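PDB 4NJ5: histone-lysine N-methyltransferase family member SUVH9 from Arabidopsis thaliana, which lacks methyltransferase activity of its own and may instead bind methylated DNA and recruit RNA polymerase V to chromatin in RNA-directed DNA methylation. Local coordinates for residues W64-V78 / V92-L106. Numbering follows the deposited sequence.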
ATOM      1  N   TRP A  64       7.399 -18.700  -2.801  1.00 26.44           N
ATOM      2  CA  TRP A  64       6.065 -18.691  -2.214  1.00 25.85           C
ATOM      3  C   TRP A  64       6.092 -19.137  -0.760  1.00 25.76           C
ATOM      4  O   TRP A  64       6.960 -19.904  -0.350  1.00 27.96           O
ATOM      5  CB  TRP A  64       5.124 -19.615  -2.987  1.00 31.67           C
ATOM      6  CG  TRP A  64       4.696 -19.093  -4.314  1.00 37.53           C
ATOM      7  CD1 TRP A  64       5.246 -18.055  -5.008  1.00 39.04           C
ATOM      8  CD2 TRP A  64       3.614 -19.580  -5.111  1.00 39.39           C
ATOM      9  NE1 TRP A  64       4.576 -17.871  -6.192  1.00 37.28           N
ATOM     10  CE2 TRP A  64       3.568 -18.795  -6.278  1.00 38.76           C
ATOM     11  CE3 TRP A  64       2.681 -20.610  -4.953  1.00 41.59           C
ATOM     12  CZ2 TRP A  64       2.626 -19.004  -7.282  1.00 41.70           C
ATOM     13  CZ3 TRP A  64       1.747 -20.817  -5.948  1.00 43.94           C
ATOM     14  CH2 TRP A  64       1.725 -20.018  -7.098  1.00 43.34           C
ATOM     15  N   MET A  65       5.128 -18.653   0.014  1.00 26.99           N
ATOM     16  CA  MET A  65       4.912 -19.141   1.369  1.00 27.11           C
ATOM     17  C   MET A  65       3.824 -20.201   1.309  1.00 25.41           C
ATOM     18  O   MET A  65       3.007 -20.185   0.391  1.00 25.19           O
ATOM     19  CB  MET A  65       4.459 -18.000   2.276  1.00 26.91           C
ATOM     20  CG  MET A  65       5.382 -16.798   2.275  1.00 29.44           C
ATOM     21  SD  MET A  65       4.687 -15.462   3.256  1.00 42.74           S
ATOM     22  CE  MET A  65       4.471 -16.297   4.826  1.00 46.48           C
ATOM     23  N   ASN A  66       3.811 -21.109   2.285  1.00 26.70           N
ATOM     24  CA  ASN A  66       2.805 -22.171   2.348  1.00 29.55           C
ATOM     25  C   ASN A  66       2.635 -22.857   0.993  1.00 29.08           C
ATOM     26  O   ASN A  66       1.524 -22.985   0.481  1.00 26.43           O
ATOM     27  CB  ASN A  66       1.466 -21.603   2.837  1.00 32.69           C
ATOM     28  CG  ASN A  66       0.448 -22.683   3.163  1.00 35.16           C
ATOM     29  OD1 ASN A  66       0.798 -23.773   3.613  1.00 40.20           O
ATOM     30  ND2 ASN A  66      -0.823 -22.381   2.931  1.00 34.10           N
ATOM     31  N   ARG A  67       3.756 -23.259   0.404  1.00 34.32           N
ATOM     32  CA  ARG A  67       3.760 -23.858  -0.925  1.00 41.63           C
ATOM     33  C   ARG A  67       2.997 -25.180  -0.947  1.00 45.44           C
ATOM     34  O   ARG A  67       2.263 -25.467  -1.893  1.00 45.47           O
ATOM     35  CB  ARG A  67       5.198 -24.073  -1.399  1.00 47.99           C
ATOM     36  CG  ARG A  67       5.329 -24.873  -2.687  1.00 53.14           C
ATOM     37  CD  ARG A  67       4.797 -24.104  -3.882  1.00 56.20           C
ATOM     38  NE  ARG A  67       5.170 -24.744  -5.139  1.00 62.37           N
ATOM     39  CZ  ARG A  67       6.347 -24.583  -5.737  1.00 67.54           C
ATOM     40  NH1 ARG A  67       6.605 -25.204  -6.880  1.00 69.06           N
ATOM     41  NH2 ARG A  67       7.267 -23.799  -5.190  1.00 69.36           N
ATOM     42  N   ASP A  68       3.169 -25.974   0.105  1.00 50.00           N
ATOM     43  CA  ASP A  68       2.545 -27.289   0.184  1.00 53.13           C
ATOM     44  C   ASP A  68       1.110 -27.232   0.712  1.00 54.01           C
ATOM     45  O   ASP A  68       0.448 -28.267   0.837  1.00 55.22           O
ATOM     46  CB  ASP A  68       3.402 -28.254   1.024  1.00 49.04           C
ATOM     47  CG  ASP A  68       3.703 -27.720   2.417  1.00 52.59           C
ATOM     48  OD1 ASP A  68       3.066 -26.726   2.838  1.00 52.46           O
ATOM     49  OD2 ASP A  68       4.573 -28.302   3.099  1.00 54.38           O
ATOM     50  N   LYS A  69       0.644 -26.023   1.028  1.00 46.34           N
ATOM     51  CA  LYS A  69      -0.711 -25.809   1.551  1.00 45.52           C
ATOM     52  C   LYS A  69      -1.019 -26.548   2.856  1.00 40.77           C
ATOM     53  O   LYS A  69      -2.175 -26.620   3.273  1.00 38.05           O
ATOM     54  CB  LYS A  69      -1.762 -26.149   0.487  1.00 57.92           C
ATOM     55  CG  LYS A  69      -2.286 -24.947  -0.284  1.00 60.54           C
ATOM     56  CD  LYS A  69      -2.629 -25.311  -1.722  1.00 62.32           C
ATOM     57  CE  LYS A  69      -3.423 -26.603  -1.791  1.00 67.79           C
ATOM     58  NZ  LYS A  69      -4.667 -26.517  -0.980  1.00 68.84           N
ATOM     59  N   ARG A  70       0.013 -27.075   3.509  1.00 41.15           N
ATOM     60  CA  ARG A  70      -0.187 -27.900   4.701  1.00 47.15           C
ATOM     61  C   ARG A  70      -0.494 -27.089   5.962  1.00 47.42           C
ATOM     62  O   ARG A  70      -0.674 -27.650   7.042  1.00 48.40           O
ATOM     63  CB  ARG A  70       1.018 -28.817   4.938  1.00 49.93           C
ATOM     64  CG  ARG A  70       1.254 -29.825   3.816  1.00 54.27           C
ATOM     65  CD  ARG A  70       2.440 -30.733   4.113  1.00 64.41           C
ATOM     66  NE  ARG A  70       2.748 -31.611   2.985  1.00 71.03           N
ATOM     67  CZ  ARG A  70       3.942 -31.704   2.406  1.00 74.44           C
ATOM     68  NH1 ARG A  70       4.958 -30.975   2.849  1.00 73.49           N
ATOM     69  NH2 ARG A  70       4.122 -32.531   1.385  1.00 77.42           N
ATOM     70  N   ILE A  71      -0.563 -25.770   5.819  1.00 44.75           N
ATOM     71  CA  ILE A  71      -0.859 -24.901   6.950  1.00 39.69           C
ATOM     72  C   ILE A  71      -2.351 -24.611   7.063  1.00 33.98           C
ATOM     73  O   ILE A  71      -2.950 -24.039   6.155  1.00 33.15           O
ATOM     74  CB  ILE A  71      -0.094 -23.569   6.855  1.00 38.17           C
ATOM     75  CG1 ILE A  71       1.411 -23.815   6.973  1.00 34.67           C
ATOM     76  CG2 ILE A  71      -0.568 -22.604   7.934  1.00 40.16           C
ATOM     77  CD1 ILE A  71       2.228 -22.554   7.112  1.00 31.19           C
ATOM     78  N   VAL A  72      -2.947 -25.013   8.178  1.00 32.47           N
ATOM     79  CA  VAL A  72      -4.336 -24.673   8.455  1.00 34.75           C
ATOM     80  C   VAL A  72      -4.382 -23.569   9.508  1.00 37.86           C
ATOM     81  O   VAL A  72      -3.580 -23.558  10.446  1.00 42.34           O
ATOM     82  CB  VAL A  72      -5.182 -25.917   8.873  1.00 36.06           C
ATOM     83  CG1 VAL A  72      -4.389 -27.197   8.665  1.00 32.22           C
ATOM     84  CG2 VAL A  72      -5.676 -25.807  10.312  1.00 35.53           C
ATOM     85  N   GLY A  73      -5.301 -22.626   9.337  1.00 33.87           N
ATOM     86  CA  GLY A  73      -5.399 -21.500  10.245  1.00 35.21           C
ATOM     87  C   GLY A  73      -4.541 -20.339   9.785  1.00 34.66           C
ATOM     88  O   GLY A  73      -4.382 -20.118   8.589  1.00 38.11           O
ATOM     89  N   SER A  74      -3.973 -19.606  10.733  1.00 31.48           N
ATOM     90  CA  SER A  74      -3.225 -18.395  10.414  1.00 30.68           C
ATOM     91  C   SER A  74      -1.948 -18.674   9.619  1.00 28.73           C
ATOM     92  O   SER A  74      -1.266 -19.670   9.851  1.00 29.43           O
ATOM     93  CB  SER A  74      -2.886 -17.629  11.696  1.00 29.69           C
ATOM     94  OG  SER A  74      -4.033 -17.477  12.518  1.00 31.53           O
ATOM     95  N   ILE A  75      -1.642 -17.793   8.671  1.00 25.02           N
ATOM     96  CA  ILE A  75      -0.358 -17.819   7.987  1.00 24.98           C
ATOM     97  C   ILE A  75       0.584 -16.878   8.738  1.00 27.88           C
ATOM     98  O   ILE A  75       0.299 -15.684   8.862  1.00 29.87           O
ATOM     99  CB  ILE A  75      -0.479 -17.372   6.512  1.00 23.29           C
ATOM    100  CG1 ILE A  75      -1.524 -18.216   5.775  1.00 24.61           C
ATOM    101  CG2 ILE A  75       0.868 -17.453   5.808  1.00 23.49           C
ATOM    102  CD1 ILE A  75      -1.207 -19.709   5.720  1.00 25.18           C
ATOM    103  N   PRO A  76       1.699 -17.414   9.259  1.00 27.27           N
ATOM    104  CA  PRO A  76       2.624 -16.612  10.066  1.00 28.28           C
ATOM    105  C   PRO A  76       3.152 -15.417   9.287  1.00 28.71           C
ATOM    106  O   PRO A  76       3.626 -15.581   8.161  1.00 26.11           O
ATOM    107  CB  PRO A  76       3.759 -17.593  10.376  1.00 38.31           C
ATOM    108  CG  PRO A  76       3.122 -18.942  10.280  1.00 38.28           C
ATOM    109  CD  PRO A  76       2.130 -18.819   9.164  1.00 35.27           C
ATOM    110  N   GLY A  77       3.047 -14.230   9.875  1.00 33.39           N
ATOM    111  CA  GLY A  77       3.514 -13.014   9.233  1.00 31.61           C
ATOM    112  C   GLY A  77       2.429 -12.280   8.468  1.00 28.64           C
ATOM    113  O   GLY A  77       2.583 -11.107   8.140  1.00 29.92           O
ATOM    114  N   VAL A  78       1.334 -12.970   8.168  1.00 24.46           N
ATOM    115  CA  VAL A  78       0.209 -12.344   7.485  1.00 23.51           C
ATOM    116  C   VAL A  78      -0.888 -12.052   8.494  1.00 26.41           C
ATOM    117  O   VAL A  78      -1.444 -12.963   9.103  1.00 25.04           O
ATOM    118  CB  VAL A  78      -0.350 -13.228   6.358  1.00 23.73           C
ATOM    119  CG1 VAL A  78      -1.482 -12.505   5.630  1.00 22.41           C
ATOM    120  CG2 VAL A  78       0.755 -13.606   5.387  1.00 21.04           C
ATOM    121  N   VAL A  92       0.988 -16.249  -3.592  1.00 20.98           N
ATOM    122  CA  VAL A  92       2.340 -15.911  -3.154  1.00 26.44           C
ATOM    123  C   VAL A  92       2.445 -15.892  -1.626  1.00 25.91           C
ATOM    124  O   VAL A  92       3.410 -16.401  -1.058  1.00 23.83           O
ATOM    125  CB  VAL A  92       2.805 -14.556  -3.727  1.00 26.46           C
ATOM    126  CG1 VAL A  92       4.172 -14.178  -3.166  1.00 22.58           C
ATOM    127  CG2 VAL A  92       2.841 -14.610  -5.251  1.00 27.01           C
ATOM    128  N   MET A  93       1.437 -15.326  -0.966  1.00 19.67           N
ATOM    129  CA  MET A  93       1.441 -15.232   0.490  1.00 19.81           C
ATOM    130  C   MET A  93       0.835 -16.448   1.189  1.00 24.45           C
ATOM    131  O   MET A  93       0.609 -16.419   2.397  1.00 25.77           O
ATOM    132  CB  MET A  93       0.737 -13.956   0.954  1.00 28.86           C
ATOM    133  CG  MET A  93       1.694 -12.886   1.451  1.00 29.50           C
ATOM    134  SD  MET A  93       3.041 -12.609   0.287  1.00 34.87           S
ATOM    135  CE  MET A  93       2.152 -11.853  -1.073  1.00 36.59           C
ATOM    136  N   GLY A  94       0.569 -17.508   0.430  1.00 24.59           N
ATOM    137  CA  GLY A  94       0.077 -18.750   1.002  1.00 25.70           C
ATOM    138  C   GLY A  94      -1.310 -18.688   1.621  1.00 25.69           C
ATOM    139  O   GLY A  94      -1.698 -19.583   2.374  1.00 25.59           O
ATOM    140  N   LEU A  95      -2.062 -17.638   1.306  1.00 24.25           N
ATOM    141  CA  LEU A  95      -3.410 -17.477   1.847  1.00 22.95           C
ATOM    142  C   LEU A  95      -4.430 -18.331   1.104  1.00 19.58           C
ATOM    143  O   LEU A  95      -5.321 -18.919   1.709  1.00 19.86           O
ATOM    144  CB  LEU A  95      -3.838 -16.010   1.794  1.00 22.49           C
ATOM    145  CG  LEU A  95      -3.284 -15.088   2.876  1.00 25.55           C
ATOM    146  CD1 LEU A  95      -3.438 -13.633   2.461  1.00 27.06           C
ATOM    147  CD2 LEU A  95      -3.974 -15.348   4.211  1.00 24.83           C
ATOM    148  N   HIS A  96      -4.294 -18.390  -0.214  1.00 19.94           N
ATOM    149  CA  HIS A  96      -5.264 -19.077  -1.050  1.00 19.69           C
ATOM    150  C   HIS A  96      -4.574 -19.507  -2.331  1.00 21.53           C
ATOM    151  O   HIS A  96      -4.023 -18.675  -3.052  1.00 19.92           O
ATOM    152  CB  HIS A  96      -6.433 -18.144  -1.364  1.00 24.26           C
ATOM    153  CG  HIS A  96      -7.646 -18.842  -1.885  1.00 23.02           C
ATOM    154  ND1 HIS A  96      -7.776 -19.234  -3.204  1.00 19.73           N
ATOM    155  CD2 HIS A  96      -8.798 -19.212  -1.277  1.00 20.32           C
ATOM    156  CE1 HIS A  96      -8.943 -19.814  -3.377  1.00 20.06           C
ATOM    157  NE2 HIS A  96      -9.588 -19.814  -2.221  1.00 20.52           N
ATOM    158  N   GLY A  97      -4.604 -20.807  -2.614  1.00 25.32           N
ATOM    159  CA  GLY A  97      -3.845 -21.366  -3.717  1.00 23.07           C
ATOM    160  C   GLY A  97      -4.578 -21.531  -5.034  1.00 25.54           C
ATOM    161  O   GLY A  97      -3.974 -21.953  -6.018  1.00 30.06           O
ATOM    162  N   HIS A  98      -5.870 -21.214  -5.070  1.00 29.74           N
ATOM    163  CA  HIS A  98      -6.629 -21.313  -6.321  1.00 32.71           C
ATOM    164  C   HIS A  98      -7.249 -19.978  -6.755  1.00 30.26           C
ATOM    165  O   HIS A  98      -8.355 -19.633  -6.338  1.00 26.32           O
ATOM    166  CB  HIS A  98      -7.692 -22.413  -6.242  1.00 34.40           C
ATOM    167  CG  HIS A  98      -7.136 -23.799  -6.359  1.00 43.08           C
ATOM    168  ND1 HIS A  98      -6.629 -24.494  -5.283  1.00 46.61           N
ATOM    169  CD2 HIS A  98      -7.002 -24.618  -7.431  1.00 48.50           C
ATOM    170  CE1 HIS A  98      -6.209 -25.681  -5.684  1.00 48.51           C
ATOM    171  NE2 HIS A  98      -6.423 -25.780  -6.983  1.00 48.85           N
ATOM    172  N   PRO A  99      -6.532 -19.237  -7.616  1.00 31.71           N
ATOM    173  CA  PRO A  99      -6.854 -17.864  -8.035  1.00 34.05           C
ATOM    174  C   PRO A  99      -8.177 -17.671  -8.796  1.00 32.79           C
ATOM    175  O   PRO A  99      -8.600 -16.528  -8.951  1.00 31.08           O
ATOM    176  CB  PRO A  99      -5.662 -17.480  -8.924  1.00 33.08           C
ATOM    177  CG  PRO A  99      -5.098 -18.775  -9.386  1.00 33.60           C
ATOM    178  CD  PRO A  99      -5.295 -19.724  -8.246  1.00 31.67           C
ATOM    179  N   GLN A 100      -8.819 -18.739  -9.259  1.00 30.25           N
ATOM    180  CA  GLN A 100     -10.116 -18.588  -9.922  1.00 30.42           C
ATOM    181  C   GLN A 100     -11.233 -19.348  -9.215  1.00 29.83           C
ATOM    182  O   GLN A 100     -12.372 -19.367  -9.686  1.00 33.22           O
ATOM    183  CB  GLN A 100     -10.053 -19.049 -11.376  1.00 29.92           C
ATOM    184  CG  GLN A 100      -9.192 -18.202 -12.283  1.00 31.22           C
ATOM    185  CD  GLN A 100      -9.276 -18.668 -13.719  1.00 37.12           C
ATOM    186  OE1 GLN A 100      -8.291 -19.134 -14.293  1.00 41.15           O
ATOM    187  NE2 GLN A 100     -10.463 -18.557 -14.309  1.00 36.75           N
ATOM    188  N   SER A 101     -10.907 -19.983  -8.098  1.00 24.19           N
ATOM    189  CA  SER A 101     -11.889 -20.765  -7.359  1.00 27.84           C
ATOM    190  C   SER A 101     -12.128 -20.153  -5.990  1.00 25.63           C
ATOM    191  O   SER A 101     -11.225 -19.564  -5.399  1.00 22.90           O
ATOM    192  CB  SER A 101     -11.416 -22.210  -7.201  1.00 33.35           C
ATOM    193  OG  SER A 101     -11.073 -22.774  -8.453  1.00 38.37           O
ATOM    194  N   GLY A 102     -13.348 -20.298  -5.487  1.00 21.79           N
ATOM    195  CA  GLY A 102     -13.684 -19.785  -4.175  1.00 28.85           C
ATOM    196  C   GLY A 102     -13.049 -20.605  -3.069  1.00 25.29           C
ATOM    197  O   GLY A 102     -12.506 -20.059  -2.110  1.00 23.04           O
ATOM    198  N   ILE A 103     -13.109 -21.925  -3.207  1.00 25.82           N
ATOM    199  CA  ILE A 103     -12.609 -22.818  -2.172  1.00 24.61           C
ATOM    200  C   ILE A 103     -11.220 -23.351  -2.490  1.00 25.36           C
ATOM    201  O   ILE A 103     -10.996 -23.929  -3.555  1.00 28.49           O
ATOM    202  CB  ILE A 103     -13.545 -24.024  -1.976  1.00 27.94           C
ATOM    203  CG1 ILE A 103     -14.977 -23.553  -1.712  1.00 22.36           C
ATOM    204  CG2 ILE A 103     -13.035 -24.920  -0.848  1.00 22.96           C
ATOM    205  CD1 ILE A 103     -16.021 -24.600  -2.030  1.00 23.30           C
ATOM    206  N   ASP A 104     -10.290 -23.158  -1.562  1.00 24.20           N
ATOM    207  CA  ASP A 104      -9.012 -23.852  -1.622  1.00 26.96           C
ATOM    208  C   ASP A 104      -8.997 -24.944  -0.549  1.00 30.04           C
ATOM    209  O   ASP A 104      -9.539 -24.759   0.548  1.00 30.96           O
ATOM    210  CB  ASP A 104      -7.851 -22.879  -1.428  1.00 26.19           C
ATOM    211  CG  ASP A 104      -6.507 -23.518  -1.720  1.00 30.34           C
ATOM    212  OD1 ASP A 104      -6.494 -24.581  -2.376  1.00 30.73           O
ATOM    213  OD2 ASP A 104      -5.467 -22.959  -1.307  1.00 32.78           O
ATOM    214  N   PHE A 105      -8.384 -26.082  -0.859  1.00 31.74           N
ATOM    215  CA  PHE A 105      -8.405 -27.203   0.076  1.00 36.89           C
ATOM    216  C   PHE A 105      -7.153 -28.082   0.044  1.00 40.39           C
ATOM    217  O   PHE A 105      -6.387 -28.075  -0.919  1.00 41.09           O
ATOM    218  CB  PHE A 105      -9.659 -28.057  -0.127  1.00 32.50           C
ATOM    219  CG  PHE A 105      -9.810 -28.597  -1.518  1.00 37.65           C
ATOM    220  CD1 PHE A 105      -9.321 -29.851  -1.841  1.00 44.74           C
ATOM    221  CD2 PHE A 105     -10.440 -27.856  -2.503  1.00 39.72           C
ATOM    222  CE1 PHE A 105      -9.457 -30.355  -3.119  1.00 47.26           C
ATOM    223  CE2 PHE A 105     -10.578 -28.354  -3.787  1.00 43.92           C
ATOM    224  CZ  PHE A 105     -10.086 -29.605  -4.094  1.00 46.24           C
ATOM    225  N   LEU A 106      -6.899 -28.805   1.105  1.00 40.20           N
ATOM    226  CA  LEU A 106      -5.714 -29.618   1.222  1.00 44.79           C
ATOM    227  C   LEU A 106      -6.092 -31.086   1.304  1.00 49.66           C
ATOM    228  O   LEU A 106      -6.794 -31.488   2.168  1.00 51.40           O
ATOM    229  CB  LEU A 106      -5.008 -29.153   2.496  1.00 44.88           C
ATOM    230  CG  LEU A 106      -3.858 -29.884   3.104  1.00 44.97           C
ATOM    231  CD1 LEU A 106      -2.675 -29.708   2.212  1.00 43.19           C
ATOM    232  CD2 LEU A 106      -3.577 -29.375   4.475  1.00 44.28           C
TER
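Val78 and Leu95 meet tip to tip, CG1 of the valine 3.9 Å from CD1 of the leucine, while the Ile75 side chain slants across the leucine, CG1 against Leu95 CD2; branched apolar residues suit this buried cluster, part of the SRA domain. Here the loop 64-78 wraps round the Schellman motif that ends helix 87-92. Gly94, its C-prime residue, has the positive phi that glycine tolerates best, and any CB would strike Met65 O and Asn66 CB. Further along, Trp64 lays one face of its indole over Val92 CA, 4.1 Å from the centroid of the five-membered ring, while NE1 is held by Gly55 O of helix 46-60. Next to it, Met65 N donates to Val92 O in a nearly straight bond (177°). Asn66, its CG anti to the backbone N (chi1 -170°), brings ND2 to Gly94 O, 3.0 Å away and on a lone pair in the carbonyl plane; its OD1 accepts from Ile71 N. At the polar edge the bent chain of Lys69 carries NZ to Asp104 OD1 in a 3.0 Å salt bridge. Gly97 N donates to OD2 of this buried carboxylate, and His98 ND1 to OD1. With an alanine at Asp104, the Lys69 ammonium would probably lose its counter-charge, Gly97 N its acceptor and the His98 ring the bond that fixes its rotation. Lys69 NZ and His98 ND1, the latter at 2.9 Å, reach OD1 from opposite faces of its plane.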